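PDB 3ZED: RNA-directed RNA polymerase from Infectious pancreatic necrosis virus, which copies the viral RNA genome as an RNA-dependent RNA polymerase and probably also becomes covalently attached to the genomic RNA. Local coordinates for residues G180-K185 and G512-I517. Residues are numbered along the deposited sequence; the frame is centred on the assembly and turned at random.
With K (potassium ion), chain K.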
loop_
_atom_site.group_PDB
_atom_site.type_symbol
_atom_site.label_atom_id
_atom_site.label_comp_id
_atom_site.label_asym_id
_atom_site.label_seq_id
_atom_site.Cartn_x
_atom_site.Cartn_y
_atom_site.Cartn_z
ATOM N N GLY B 180 10.032 -19.801 -8.836
ATOM C CA GLY B 180 10.188 -20.328 -10.192
ATOM C C GLY B 180 11.451 -19.977 -10.939
ATOM O O GLY B 180 12.532 -20.355 -10.519
ATOM N N ARG B 181 11.316 -19.249 -12.051
ATOM C CA ARG B 181 12.437 -18.872 -12.925
ATOM C C ARG B 181 13.507 -18.036 -12.200
ATOM O O ARG B 181 14.692 -18.144 -12.526
ATOM C CB ARG B 181 11.919 -18.106 -14.159
ATOM C CG ARG B 181 11.247 -16.754 -13.869
ATOM C CD ARG B 181 10.958 -16.038 -15.183
ATOM N NE ARG B 181 10.412 -14.698 -14.999
ATOM C CZ ARG B 181 11.141 -13.589 -14.896
ATOM N NH1 ARG B 181 12.464 -13.651 -14.943
ATOM N NH2 ARG B 181 10.552 -12.415 -14.725
ATOM N N ASN B 182 13.082 -17.193 -11.240
ATOM C CA ASN B 182 13.974 -16.300 -10.522
ATOM C C ASN B 182 13.612 -16.323 -9.030
ATOM O O ASN B 182 12.922 -15.420 -8.539
ATOM C CB ASN B 182 13.898 -14.878 -11.145
ATOM C CG ASN B 182 14.884 -13.906 -10.551
ATOM O OD1 ASN B 182 16.056 -14.216 -10.352
ATOM N ND2 ASN B 182 14.410 -12.730 -10.193
ATOM N N PRO B 183 14.062 -17.375 -8.296
ATOM C CA PRO B 183 13.738 -17.472 -6.861
ATOM C C PRO B 183 14.179 -16.264 -6.046
ATOM O O PRO B 183 15.219 -15.661 -6.315
ATOM C CB PRO B 183 14.503 -18.732 -6.414
ATOM C CG PRO B 183 14.652 -19.543 -7.655
ATOM C CD PRO B 183 14.902 -18.519 -8.724
ATOM N N ASN B 184 13.372 -15.923 -5.034
ATOM C CA ASN B 184 13.616 -14.801 -4.133
ATOM C C ASN B 184 14.952 -14.912 -3.461
ATOM O O ASN B 184 15.431 -16.017 -3.204
ATOM C CB ASN B 184 12.525 -14.719 -3.070
ATOM C CG ASN B 184 11.184 -14.320 -3.598
ATOM O OD1 ASN B 184 11.046 -13.880 -4.743
ATOM N ND2 ASN B 184 10.163 -14.502 -2.786
ATOM N N LYS B 185 15.561 -13.761 -3.177
ATOM C CA LYS B 185 16.827 -13.705 -2.440
ATOM C C LYS B 185 16.693 -12.745 -1.282
ATOM O O LYS B 185 16.107 -11.675 -1.424
ATOM C CB LYS B 185 17.991 -13.280 -3.341
ATOM C CG LYS B 185 18.383 -14.325 -4.368
ATOM C CD LYS B 185 19.447 -13.821 -5.287
ATOM C CE LYS B 185 19.872 -14.945 -6.210
ATOM N NZ LYS B 185 21.074 -14.572 -6.971
ATOM N N GLY B 512 17.186 -11.306 -7.113
ATOM C CA GLY B 512 16.130 -12.272 -6.795
ATOM C C GLY B 512 14.755 -11.627 -6.932
ATOM O O GLY B 512 13.746 -12.197 -6.500
ATOM N N ILE B 513 14.715 -10.405 -7.540
ATOM C CA ILE B 513 13.509 -9.597 -7.703
ATOM C C ILE B 513 13.161 -9.524 -9.192
ATOM O O ILE B 513 13.957 -9.037 -9.995
ATOM C CB ILE B 513 13.676 -8.184 -7.049
ATOM C CG1 ILE B 513 13.974 -8.308 -5.540
ATOM C CG2 ILE B 513 12.412 -7.318 -7.263
ATOM C CD1 ILE B 513 14.683 -7.082 -4.888
ATOM N N ASN B 514 11.973 -10.029 -9.551
ATOM C CA ASN B 514 11.446 -9.996 -10.917
ATOM C C ASN B 514 10.912 -8.617 -11.220
ATOM O O ASN B 514 10.261 -8.006 -10.373
ATOM C CB ASN B 514 10.318 -11.027 -11.094
ATOM C CG ASN B 514 10.694 -12.465 -10.889
ATOM O OD1 ASN B 514 11.575 -12.796 -10.108
ATOM N ND2 ASN B 514 9.991 -13.359 -11.540
ATOM N N PHE B 515 11.133 -8.138 -12.434
ATOM C CA PHE B 515 10.607 -6.835 -12.838
ATOM C C PHE B 515 10.447 -6.814 -14.329
ATOM O O PHE B 515 11.043 -7.638 -15.035
ATOM C CB PHE B 515 11.540 -5.681 -12.380
ATOM C CG PHE B 515 12.997 -5.816 -12.786
ATOM C CD1 PHE B 515 13.401 -5.568 -14.094
ATOM C CD2 PHE B 515 13.968 -6.167 -11.854
ATOM C CE1 PHE B 515 14.741 -5.724 -14.472
ATOM C CE2 PHE B 515 15.312 -6.284 -12.221
ATOM C CZ PHE B 515 15.692 -6.062 -13.526
ATOM N N LYS B 516 9.680 -5.853 -14.831
ATOM C CA LYS B 516 9.550 -5.689 -16.275
ATOM C C LYS B 516 9.411 -4.241 -16.639
ATOM O O LYS B 516 8.918 -3.424 -15.856
ATOM C CB LYS B 516 8.452 -6.543 -16.936
ATOM C CG LYS B 516 7.090 -6.620 -16.276
ATOM C CD LYS B 516 6.218 -7.623 -17.052
ATOM C CE LYS B 516 5.064 -8.177 -16.247
ATOM N NZ LYS B 516 3.764 -7.565 -16.635
ATOM N N ILE B 517 9.914 -3.917 -17.828
ATOM C CA ILE B 517 9.827 -2.591 -18.410
ATOM C C ILE B 517 8.417 -2.504 -18.951
ATOM O O ILE B 517 8.052 -3.249 -19.867
ATOM C CB ILE B 517 10.946 -2.330 -19.468
ATOM C CG1 ILE B 517 12.320 -2.109 -18.807
ATOM C CG2 ILE B 517 10.599 -1.096 -20.304
ATOM C CD1 ILE B 517 13.006 -3.271 -18.228
HETATM K K K K . 11.607 -13.442 -7.398
HETATM O O HOH W 1 10.430 -16.255 -10.243
HETATM O O HOH W 2 13.613 -11.439 -3.750
#
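OD1 of Asn-514 is gripped by a potassium ion and by the amide of Asn-182, whose ND2 donates to it over 2.8 Å. The donor stands above the carbonyl plane of Asn-514, and the N-H...O angle is 152°. The two side chains run alongside one another, pointing opposite ways, their amide planes 32° apart; chi1 of -175° sets CG of Asn-182 anti to the backbone N, while its main-chain O binds the ion at 2.6 Å. Asn-184 OD1 and the carbonyl O of Gly-512 are also ligands, and Val-177 O and Asn-409 OD1 complete a set of six. All six are neutral oxygens, which suit potassium; in Asn-184 and Asn-514 the amide gives OD1 to the metal and keeps an NH2 for other partners, Ala-408 being one for Asn-184. The other end of the Asn-514 amide is held by a water, 3.2 Å from ND2, which also accepts from the backbone N of Asn-182. That ND2 lies over one face of the Arg-181 guanidinium, toward its rim, as a contact between two donors; the arginine's charge is met by Glu-404 and Glu-508. Gly-512 has positive phi, and its lack of a CB lets the 183-185 backbone pass close. Asn-184 CA makes a nearly straight C-H...O contact with Gly-512 O, and Lys-185, whose NZ bonds Glu-509 O, lays CG and CD beside Gly-512 CA. Within the polymerase palm region, this six-oxygen potassium site joins the loop after helix 164-179 to the turn between helix 507-511 and edge strand 515-521 of an antiparallel sheet.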